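Local coordinates for DNR protein (Pseudomonas aeruginosa, PDB 2Z69) that probably acts as a DNA-binding transcription factor that regulates dissimilative nitrate respiration in response to nitric oxide, the chain here being its sensor domain, at residues R8-L13 with Q110-S115; P25-E30 with L120-D125; G62-Y67 with N85-A90. One frame throughout, in Å; residues are numbered along the deposited sequence.

Contact 1: residues R8-L13 with Q110-S115; sequences RVHQQL and QLFRFS
His10, on helix 6-14, and Phe112, on strand 109-115, make this contact between them as an edge-to-face (T-shaped) aromatic pair. The phenyl ring supplies the edge and the imidazole the face. Phe112 CZ stands over the His10 ring, offset toward its rim on the ND1 side, with His10 ND1 and Phe112 CZ 3.5 Å apart and His10 CG 3.6 Å from the same carbon. The ring centroids lie 5.0 Å apart and the planes meet at 67°, so the pair is tilted somewhat from a perfect T.

Both side chains leave their backbones toward the partner segment. In His10, chi1 of -58° sets CG opposite the carbonyl carbon, and the imidazole reaches away from the helix to meet the phenyl edge. The backbones stay well apart, with the CA atoms of His10 and Phe112 9.9 Å from each other, and the two rings bridge the gap. Leu32 of helix 25-33 also touches His10, while Ile60 packs on Phe112, whose backbone is paired with Tyr58 in the sheet.

The N-terminal helix rests here on the outside of the beta barrel of the cyclic nucleotide-binding-type domain through the CZ end of one phenyl edge set over an imidazole face. With about 100 Å² buried, this light contact relies on ring packing without a directional polar bond, and no hydrogen bond across it holds the His10 ring nitrogens.

Contact 2: residues P25-E30 with L120-D125; sequences PVQLQE and LRQLQD
Helices 25-33 and 116-123 come close at Gln27 and Gln122, whose CA atoms are 6.4 Å apart. The two glutamine side chains run antiparallel, side by side, their amide planes 84° apart. Gln122 OE1 lies against the aliphatic part of Gln27, 3.4 Å from Gln27 CG, and the stem of one amide side chain thus packs against the head of the other.

Gln27 runs extended beyond CG, which carries its amide past Gln122 to Asp125. There NE2 of Gln27 donates to two acceptors of one residue: Asp125 OD1 at 3.1 Å and the backbone Asp125 O at 3.2 Å. Both acceptors lie close to the Gln27 amide plane, yet the nitrogen sits above the carboxylate plane and above the carbonyl plane. With N-H...O angles of 136° and 139°, neither bond is straight; together they tie the Gln27 amide to Asp125. At the margin, Glu30 approaches the Gln122 amide without a hydrogen bond, its CD 4.0 Å from Gln122 NE2, which bonds weakly to Ala118 O in its own helix.

Ser24 OG bonds to the backbone N of Gln27 at the start of helix 25-33. On the side away from this contact, Leu28 packs against Gln11 of helix 6-14, and Leu123 packs on helix 127-140 and on Leu131 of the second subunit.

Contact 3: residues G62-Y67 with N85-A90; sequences GCVKIY and NTFAEA
Val64 and Ile66, alternate residues of strand 63-69 whose side chains point the same way, both pack against the ring of Phe87. The CH-pi part belongs to Val64: its CG1 methyl lies over one ring face, 4.1 Å from the centroid and 23° off the normal. That methyl is set toward the rim, and the carbon nearest to it is Phe87 CZ, 3.8 Å from Val64 CG1. Val64 CG2 adds a second touch, 4.1 Å from Phe87 CZ.

This is the inside of the beta barrel that defines cyclic nucleotide-binding-type domains, a branch of the cupin superfamily. The strand 63-69 belongs to one antiparallel sheet and the short strand 86-87 to the other, so the three buried side chains meet between the two sheets. The Tyr57 ring meets that of Phe87, and Phe47 touches the same side chain.

The plain apolar contact is made by Ile66. Its CD1, at the end of an extended chain (chi2 -170°), approaches the phenyl ring obliquely toward the root of the side chain, 3.6 Å from Phe87 CD2 and 3.8 Å from Phe87 CB.

Beside this packing, Thr86 OG1 donates a weak hydrogen bond to Glu89 OE2, which receives another weak bond from Leu153 N of the second subunit.

In the fold
The three contacts run from the helical end of the domain into its barrel. Contacts 1 and 2 lie with centres about 14 Å apart and touch where Gln11 O meets Leu28 CD2 at 3.9 Å; their segments alternate along the chain, helix 6-14 leading to helix 25-33 and strand 109-115 to helix 116-123. Contact 3, about 15 Å from contact 1 between centres, meets it inside the barrel, with Leu111 CD2 3.5 Å from Phe87 CE1. Neighbouring residues of strand 109-115 thus serve contact 1 and the touch with contact 3. Contacts 2 and 3 do not touch, their nearest atoms being about 8 Å apart, yet each reaches the second subunit.

Contact 1: residues R8-L13 with Q110-S115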
loop_
_atom_site.group_PDB
_atom_site.type_symbol
_atom_site.label_atom_id
_atom_site.label_comp_id
_atom_site.label_asym_id
_atom_site.label_seq_id
_atom_site.Cartn_x
_atom_site.Cartn_y
_atom_site.Cartn_z
ATOM N N ARG B 8 -8.633 -21.302 -21.346
ATOM C CA ARG B 8 -7.388 -20.965 -22.045
ATOM C C ARG B 8 -7.403 -19.529 -22.576
ATOM O O ARG B 8 -6.560 -18.715 -22.193
ATOM C CB ARG B 8 -7.110 -21.963 -23.176
ATOM N N VAL B 9 -8.377 -19.215 -23.433
ATOM C CA VAL B 9 -8.516 -17.857 -23.996
ATOM C C VAL B 9 -8.657 -16.742 -22.933
ATOM O O VAL B 9 -8.076 -15.667 -23.091
ATOM C CB VAL B 9 -9.594 -17.776 -25.153
ATOM C CG1 VAL B 9 -10.723 -18.792 -24.956
ATOM C CG2 VAL B 9 -10.151 -16.348 -25.332
ATOM N N HIS B 10 -9.395 -16.994 -21.853
ATOM C CA HIS B 10 -9.543 -15.966 -20.805
ATOM C C HIS B 10 -8.266 -15.802 -19.978
ATOM O O HIS B 10 -7.854 -14.681 -19.693
ATOM C CB HIS B 10 -10.736 -16.226 -19.887
ATOM C CG HIS B 10 -12.054 -16.307 -20.593
ATOM N ND1 HIS B 10 -13.156 -16.905 -20.023
ATOM C CD2 HIS B 10 -12.445 -15.891 -21.823
ATOM C CE1 HIS B 10 -14.170 -16.850 -20.868
ATOM N NE2 HIS B 10 -13.765 -16.239 -21.967
ATOM N N GLN B 11 -7.633 -16.916 -19.596
ATOM C CA GLN B 11 -6.309 -16.834 -18.971
ATOM C C GLN B 11 -5.390 -15.984 -19.857
ATOM O O GLN B 11 -4.738 -15.071 -19.367
ATOM C CB GLN B 11 -5.705 -18.223 -18.688
ATOM C CG GLN B 11 -6.006 -18.774 -17.267
ATOM C CD GLN B 11 -6.828 -20.083 -17.238
ATOM O OE1 GLN B 11 -8.012 -20.089 -16.873
ATOM N NE2 GLN B 11 -6.190 -21.193 -17.607
ATOM N N GLN B 12 -5.408 -16.249 -21.164
ATOM C CA GLN B 12 -4.568 -15.556 -22.148
ATOM C C GLN B 12 -4.674 -14.021 -22.172
ATOM O O GLN B 12 -3.644 -13.338 -22.158
ATOM C CB GLN B 12 -4.830 -16.123 -23.542
ATOM C CG GLN B 12 -3.831 -15.680 -24.603
ATOM C CD GLN B 12 -3.737 -16.665 -25.750
ATOM O OE1 GLN B 12 -3.672 -17.880 -25.538
ATOM N NE2 GLN B 12 -3.714 -16.149 -26.976
ATOM N N LEU B 13 -5.894 -13.478 -22.211
ATOM C CA LEU B 13 -6.071 -12.010 -22.255
ATOM C C LEU B 13 -5.853 -11.350 -20.883
ATOM O O LEU B 13 -5.301 -10.259 -20.785
ATOM C CB LEU B 13 -7.400 -11.597 -22.932
ATOM C CG LEU B 13 -8.735 -11.343 -22.215
ATOM C CD1 LEU B 13 -9.722 -10.648 -23.145
ATOM C CD2 LEU B 13 -9.347 -12.613 -21.664
ATOM N N GLN B 110 -19.289 -5.970 -21.971
ATOM C CA GLN B 110 -19.223 -7.241 -21.297
ATOM C C GLN B 110 -18.050 -7.211 -20.329
ATOM O O GLN B 110 -16.973 -6.725 -20.667
ATOM C CB GLN B 110 -19.081 -8.411 -22.305
ATOM C CG GLN B 110 -19.262 -9.753 -21.632
ATOM C CD GLN B 110 -19.330 -10.919 -22.600
ATOM O OE1 GLN B 110 -18.393 -11.161 -23.339
ATOM N NE2 GLN B 110 -20.439 -11.655 -22.582
ATOM N N LEU B 111 -18.259 -7.754 -19.133
ATOM C CA LEU B 111 -17.235 -7.704 -18.084
ATOM C C LEU B 111 -17.070 -9.012 -17.362
ATOM O O LEU B 111 -17.959 -9.862 -17.430
ATOM C CB LEU B 111 -17.542 -6.612 -17.043
ATOM C CG LEU B 111 -17.964 -5.267 -17.634
ATOM C CD1 LEU B 111 -19.459 -5.088 -17.324
ATOM C CD2 LEU B 111 -17.205 -4.141 -17.020
ATOM N N PHE B 112 -15.921 -9.154 -16.683
ATOM C CA PHE B 112 -15.705 -10.129 -15.632
ATOM C C PHE B 112 -15.811 -9.382 -14.327
ATOM O O PHE B 112 -15.177 -8.346 -14.181
ATOM C CB PHE B 112 -14.291 -10.694 -15.730
ATOM C CG PHE B 112 -14.113 -11.713 -16.811
ATOM C CD1 PHE B 112 -12.997 -11.663 -17.638
ATOM C CD2 PHE B 112 -15.044 -12.739 -16.987
ATOM C CE1 PHE B 112 -12.789 -12.615 -18.640
ATOM C CE2 PHE B 112 -14.853 -13.713 -17.985
ATOM C CZ PHE B 112 -13.714 -13.653 -18.812
ATOM N N ARG B 113 -16.613 -9.873 -13.390
ATOM C CA ARG B 113 -16.692 -9.300 -12.043
ATOM C C ARG B 113 -15.895 -10.194 -11.123
ATOM O O ARG B 113 -16.276 -11.353 -10.914
ATOM C CB ARG B 113 -18.128 -9.297 -11.537
ATOM C CG ARG B 113 -18.263 -9.147 -10.026
ATOM C CD ARG B 113 -19.696 -8.727 -9.569
ATOM N NE ARG B 113 -20.674 -9.668 -10.071
ATOM C CZ ARG B 113 -21.734 -9.377 -10.816
ATOM N NH1 ARG B 113 -22.042 -8.125 -11.153
ATOM N NH2 ARG B 113 -22.511 -10.368 -11.202
ATOM N N PHE B 114 -14.800 -9.687 -10.569
ATOM C CA PHE B 114 -13.992 -10.475 -9.645
ATOM C C PHE B 114 -14.284 -10.073 -8.211
ATOM O O PHE B 114 -14.358 -8.896 -7.905
ATOM C CB PHE B 114 -12.529 -10.236 -9.926
ATOM C CG PHE B 114 -12.092 -10.662 -11.283
ATOM C CD1 PHE B 114 -11.906 -9.736 -12.290
ATOM C CD2 PHE B 114 -11.840 -11.982 -11.556
ATOM C CE1 PHE B 114 -11.469 -10.122 -13.533
ATOM C CE2 PHE B 114 -11.413 -12.366 -12.809
ATOM C CZ PHE B 114 -11.231 -11.428 -13.793
ATOM N N SER B 115 -14.454 -11.049 -7.330
ATOM C CA SER B 115 -14.607 -10.807 -5.905
ATOM C C SER B 115 -13.332 -10.220 -5.293
ATOM O O SER B 115 -12.217 -10.728 -5.536
ATOM C CB SER B 115 -14.918 -12.146 -5.220
ATOM O OG SER B 115 -14.871 -12.033 -3.824
#

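Contact 2: residues P25-E30 with L120-D125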
loop_
_atom_site.group_PDB
_atom_site.type_symbol
_atom_site.label_atom_id
_atom_site.label_comp_id
_atom_site.label_asym_id
_atom_site.label_seq_id
_atom_site.Cartn_x
_atom_site.Cartn_y
_atom_site.Cartn_z
ATOM N N PRO B 25 -0.492 -19.435 -13.438
ATOM C CA PRO B 25 -1.619 -20.080 -14.133
ATOM C C PRO B 25 -2.669 -20.691 -13.192
ATOM O O PRO B 25 -3.869 -20.535 -13.421
ATOM C CB PRO B 25 -0.930 -21.176 -14.949
ATOM C CG PRO B 25 0.394 -20.581 -15.275
ATOM C CD PRO B 25 0.794 -19.720 -14.104
ATOM N N VAL B 26 -2.210 -21.365 -12.138
ATOM C CA VAL B 26 -3.095 -21.990 -11.150
ATOM C C VAL B 26 -3.970 -20.947 -10.447
ATOM O O VAL B 26 -5.190 -21.094 -10.389
ATOM C CB VAL B 26 -2.295 -22.807 -10.093
ATOM C CG1 VAL B 26 -3.244 -23.618 -9.202
ATOM C CG2 VAL B 26 -1.295 -23.719 -10.772
ATOM N N GLN B 27 -3.333 -19.898 -9.931
ATOM C CA GLN B 27 -4.019 -18.814 -9.211
ATOM C C GLN B 27 -5.011 -18.068 -10.082
ATOM O O GLN B 27 -6.089 -17.701 -9.620
ATOM C CB GLN B 27 -3.000 -17.842 -8.598
ATOM C CG GLN B 27 -2.268 -18.430 -7.373
ATOM C CD GLN B 27 -1.041 -17.633 -6.963
ATOM O OE1 GLN B 27 -0.540 -16.797 -7.714
ATOM N NE2 GLN B 27 -0.537 -17.907 -5.766
ATOM N N LEU B 28 -4.642 -17.864 -11.345
ATOM C CA LEU B 28 -5.486 -17.175 -12.320
ATOM C C LEU B 28 -6.765 -17.965 -12.604
ATOM O O LEU B 28 -7.863 -17.399 -12.618
ATOM C CB LEU B 28 -4.701 -16.915 -13.614
ATOM C CG LEU B 28 -5.266 -15.902 -14.602
ATOM C CD1 LEU B 28 -5.872 -14.673 -13.902
ATOM C CD2 LEU B 28 -4.192 -15.485 -15.574
ATOM N N GLN B 29 -6.604 -19.271 -12.815
ATOM C CA GLN B 29 -7.699 -20.212 -13.005
ATOM C C GLN B 29 -8.683 -20.123 -11.839
ATOM O O GLN B 29 -9.885 -20.054 -12.044
ATOM C CB GLN B 29 -7.120 -21.641 -13.140
ATOM C CG GLN B 29 -8.101 -22.753 -13.540
ATOM C CD GLN B 29 -7.559 -24.180 -13.273
ATOM O OE1 GLN B 29 -7.380 -24.596 -12.121
ATOM N NE2 GLN B 29 -7.321 -24.930 -14.345
ATOM N N GLU B 30 -8.162 -20.107 -10.614
ATOM C CA GLU B 30 -8.995 -20.081 -9.407
ATOM C C GLU B 30 -9.794 -18.775 -9.298
ATOM O O GLU B 30 -10.948 -18.772 -8.860
ATOM C CB GLU B 30 -8.136 -20.317 -8.158
ATOM C CG GLU B 30 -8.939 -20.522 -6.863
ATOM C CD GLU B 30 -8.087 -20.907 -5.653
ATOM O OE1 GLU B 30 -6.907 -21.296 -5.820
ATOM O OE2 GLU B 30 -8.609 -20.836 -4.518
ATOM N N LEU B 120 -7.911 -11.164 -2.990
ATOM C CA LEU B 120 -7.087 -10.991 -1.810
ATOM C C LEU B 120 -6.622 -12.332 -1.239
ATOM O O LEU B 120 -5.578 -12.413 -0.598
ATOM C CB LEU B 120 -7.831 -10.161 -0.747
ATOM C CG LEU B 120 -8.042 -8.664 -1.037
ATOM C CD1 LEU B 120 -9.086 -8.051 -0.095
ATOM C CD2 LEU B 120 -6.701 -7.927 -0.904
ATOM N N ARG B 121 -7.378 -13.387 -1.508
ATOM C CA ARG B 121 -6.964 -14.729 -1.148
ATOM C C ARG B 121 -5.716 -15.164 -1.916
ATOM O O ARG B 121 -4.833 -15.814 -1.339
ATOM C CB ARG B 121 -8.107 -15.704 -1.395
ATOM C CG ARG B 121 -8.259 -16.816 -0.335
ATOM C CD ARG B 121 -9.562 -17.597 -0.597
ATOM N NE ARG B 121 -10.719 -16.719 -0.526
ATOM C CZ ARG B 121 -11.797 -16.804 -1.304
ATOM N NH1 ARG B 121 -11.887 -17.738 -2.253
ATOM N NH2 ARG B 121 -12.783 -15.931 -1.141
ATOM N N GLN B 122 -5.646 -14.825 -3.206
ATOM C CA GLN B 122 -4.467 -15.138 -4.050
ATOM C C GLN B 122 -3.276 -14.339 -3.584
ATOM O O GLN B 122 -2.142 -14.825 -3.544
ATOM C CB GLN B 122 -4.704 -14.795 -5.531
ATOM C CG GLN B 122 -5.947 -15.378 -6.114
ATOM C CD GLN B 122 -6.107 -16.825 -5.743
ATOM O OE1 GLN B 122 -5.304 -17.675 -6.141
ATOM N NE2 GLN B 122 -7.137 -17.118 -4.951
ATOM N N LEU B 123 -3.560 -13.088 -3.246
ATOM C CA LEU B 123 -2.558 -12.153 -2.785
ATOM C C LEU B 123 -1.832 -12.698 -1.570
ATOM O O LEU B 123 -0.619 -12.582 -1.477
ATOM C CB LEU B 123 -3.226 -10.807 -2.476
ATOM C CG LEU B 123 -2.369 -9.591 -2.195
ATOM C CD1 LEU B 123 -1.408 -9.408 -3.311
ATOM C CD2 LEU B 123 -3.280 -8.387 -2.089
ATOM N N GLN B 124 -2.576 -13.301 -0.649
ATOM C CA GLN B 124 -2.008 -13.873 0.563
ATOM C C GLN B 124 -0.948 -14.953 0.324
ATOM O O GLN B 124 -0.206 -15.278 1.245
ATOM C CB GLN B 124 -3.104 -14.412 1.467
ATOM C CG GLN B 124 -4.051 -13.333 1.986
ATOM C CD GLN B 124 -5.268 -13.929 2.663
ATOM O OE1 GLN B 124 -5.201 -15.026 3.223
ATOM N NE2 GLN B 124 -6.395 -13.211 2.613
ATOM N N ASP B 125 -0.884 -15.509 -0.885
ATOM C CA ASP B 125 0.262 -16.336 -1.271
ATOM C C ASP B 125 0.920 -15.950 -2.605
ATOM O O ASP B 125 1.327 -16.802 -3.401
ATOM C CB ASP B 125 -0.054 -17.835 -1.196
ATOM C CG ASP B 125 -1.129 -18.262 -2.170
ATOM O OD1 ASP B 125 -0.869 -19.191 -2.972
ATOM O OD2 ASP B 125 -2.238 -17.684 -2.121
#

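Contact 3: residues G62-Y67 with N85-A90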
loop_
_atom_site.group_PDB
_atom_site.type_symbol
_atom_site.label_atom_id
_atom_site.label_comp_id
_atom_site.label_asym_id
_atom_site.label_seq_id
_atom_site.Cartn_x
_atom_site.Cartn_y
_atom_site.Cartn_z
ATOM N N GLY B 62 -16.335 -3.069 -24.797
ATOM C CA GLY B 62 -17.207 -1.942 -24.499
ATOM C C GLY B 62 -16.451 -0.806 -23.846
ATOM O O GLY B 62 -15.244 -0.664 -24.075
ATOM N N CYS B 63 -17.159 -0.030 -23.008
ATOM C CA CYS B 63 -16.648 1.247 -22.476
ATOM C C CYS B 63 -17.509 1.722 -21.298
ATOM O O CYS B 63 -18.726 1.761 -21.385
ATOM C CB CYS B 63 -16.597 2.296 -23.588
ATOM S SG CYS B 63 -15.981 3.956 -23.119
ATOM N N VAL B 64 -16.866 2.065 -20.182
ATOM C CA VAL B 64 -17.595 2.353 -18.906
ATOM C C VAL B 64 -17.145 3.733 -18.406
ATOM O O VAL B 64 -15.955 4.040 -18.459
ATOM C CB VAL B 64 -17.276 1.268 -17.869
ATOM C CG1 VAL B 64 -17.489 1.752 -16.435
ATOM C CG2 VAL B 64 -18.107 -0.018 -18.171
ATOM N N LYS B 65 -18.083 4.597 -18.012
ATOM C CA LYS B 65 -17.704 5.862 -17.401
ATOM C C LYS B 65 -17.939 5.824 -15.886
ATOM O O LYS B 65 -18.898 5.178 -15.389
ATOM C CB LYS B 65 -18.427 7.056 -18.041
ATOM C CG LYS B 65 -19.935 7.139 -17.759
ATOM C CD LYS B 65 -20.464 8.535 -18.074
ATOM C CE LYS B 65 -21.992 8.545 -17.922
ATOM N NZ LYS B 65 -22.675 9.877 -18.202
ATOM N N ILE B 66 -17.076 6.509 -15.139
ATOM C CA ILE B 66 -17.161 6.472 -13.671
ATOM C C ILE B 66 -17.267 7.902 -13.119
ATOM O O ILE B 66 -16.437 8.731 -13.419
ATOM C CB ILE B 66 -15.924 5.682 -13.057
ATOM C CG1 ILE B 66 -15.861 4.266 -13.676
ATOM C CG2 ILE B 66 -15.972 5.672 -11.515
ATOM C CD1 ILE B 66 -14.914 3.362 -13.037
ATOM N N TYR B 67 -18.292 8.175 -12.315
ATOM C CA TYR B 67 -18.637 9.539 -11.883
ATOM C C TYR B 67 -19.329 9.566 -10.518
ATOM O O TYR B 67 -19.935 8.572 -10.123
ATOM C CB TYR B 67 -19.584 10.214 -12.903
ATOM C CG TYR B 67 -20.947 9.524 -13.074
ATOM C CD1 TYR B 67 -21.090 8.468 -13.944
ATOM C CD2 TYR B 67 -22.088 9.952 -12.362
ATOM C CE1 TYR B 67 -22.308 7.823 -14.120
ATOM C CE2 TYR B 67 -23.331 9.311 -12.545
ATOM C CZ TYR B 67 -23.413 8.244 -13.439
ATOM O OH TYR B 67 -24.588 7.571 -13.676
ATOM N N ASN B 85 -9.202 -3.225 -19.785
ATOM C CA ASN B 85 -8.719 -2.517 -18.607
ATOM C C ASN B 85 -9.592 -2.835 -17.441
ATOM O O ASN B 85 -10.688 -3.311 -17.643
ATOM C CB ASN B 85 -8.775 -1.026 -18.824
ATOM C CG ASN B 85 -7.649 -0.551 -19.646
ATOM O OD1 ASN B 85 -6.544 -0.420 -19.155
ATOM N ND2 ASN B 85 -7.905 -0.303 -20.916
ATOM N N THR B 86 -9.074 -2.610 -16.233
ATOM C CA THR B 86 -9.792 -2.930 -14.988
ATOM C C THR B 86 -10.250 -1.638 -14.390
ATOM O O THR B 86 -9.752 -0.597 -14.748
ATOM C CB THR B 86 -8.917 -3.672 -13.928
ATOM O OG1 THR B 86 -7.678 -2.958 -13.725
ATOM C CG2 THR B 86 -8.622 -5.115 -14.386
ATOM N N PHE B 87 -11.221 -1.720 -13.489
ATOM C CA PHE B 87 -11.640 -0.584 -12.718
ATOM C C PHE B 87 -12.201 -1.028 -11.375
ATOM O O PHE B 87 -12.601 -2.179 -11.210
ATOM C CB PHE B 87 -12.629 0.317 -13.516
ATOM C CG PHE B 87 -13.922 -0.369 -13.941
ATOM C CD1 PHE B 87 -14.021 -1.003 -15.190
ATOM C CD2 PHE B 87 -15.050 -0.277 -13.145
ATOM C CE1 PHE B 87 -15.220 -1.563 -15.603
ATOM C CE2 PHE B 87 -16.247 -0.828 -13.534
ATOM C CZ PHE B 87 -16.346 -1.475 -14.751
ATOM N N ALA B 88 -12.194 -0.113 -10.410
ATOM C CA ALA B 88 -12.688 -0.380 -9.054
ATOM C C ALA B 88 -11.769 -1.231 -8.152
ATOM O O ALA B 88 -12.146 -1.551 -7.023
ATOM C CB ALA B 88 -14.150 -0.965 -9.102
ATOM N N GLU B 89 -10.562 -1.562 -8.613
ATOM C CA GLU B 89 -9.654 -2.401 -7.811
ATOM C C GLU B 89 -9.133 -1.646 -6.579
ATOM O O GLU B 89 -8.806 -2.252 -5.563
ATOM C CB GLU B 89 -8.477 -2.901 -8.644
ATOM C CG GLU B 89 -7.579 -1.798 -9.196
ATOM C CD GLU B 89 -7.921 -1.407 -10.635
ATOM O OE1 GLU B 89 -9.092 -1.522 -11.027
ATOM O OE2 GLU B 89 -7.017 -0.979 -11.373
ATOM N N ALA B 90 -9.104 -0.319 -6.672
ATOM C CA ALA B 90 -8.724 0.522 -5.552
ATOM C C ALA B 90 -9.628 0.339 -4.338
ATOM O O ALA B 90 -9.253 0.726 -3.240
ATOM C CB ALA B 90 -8.681 1.997 -5.966
#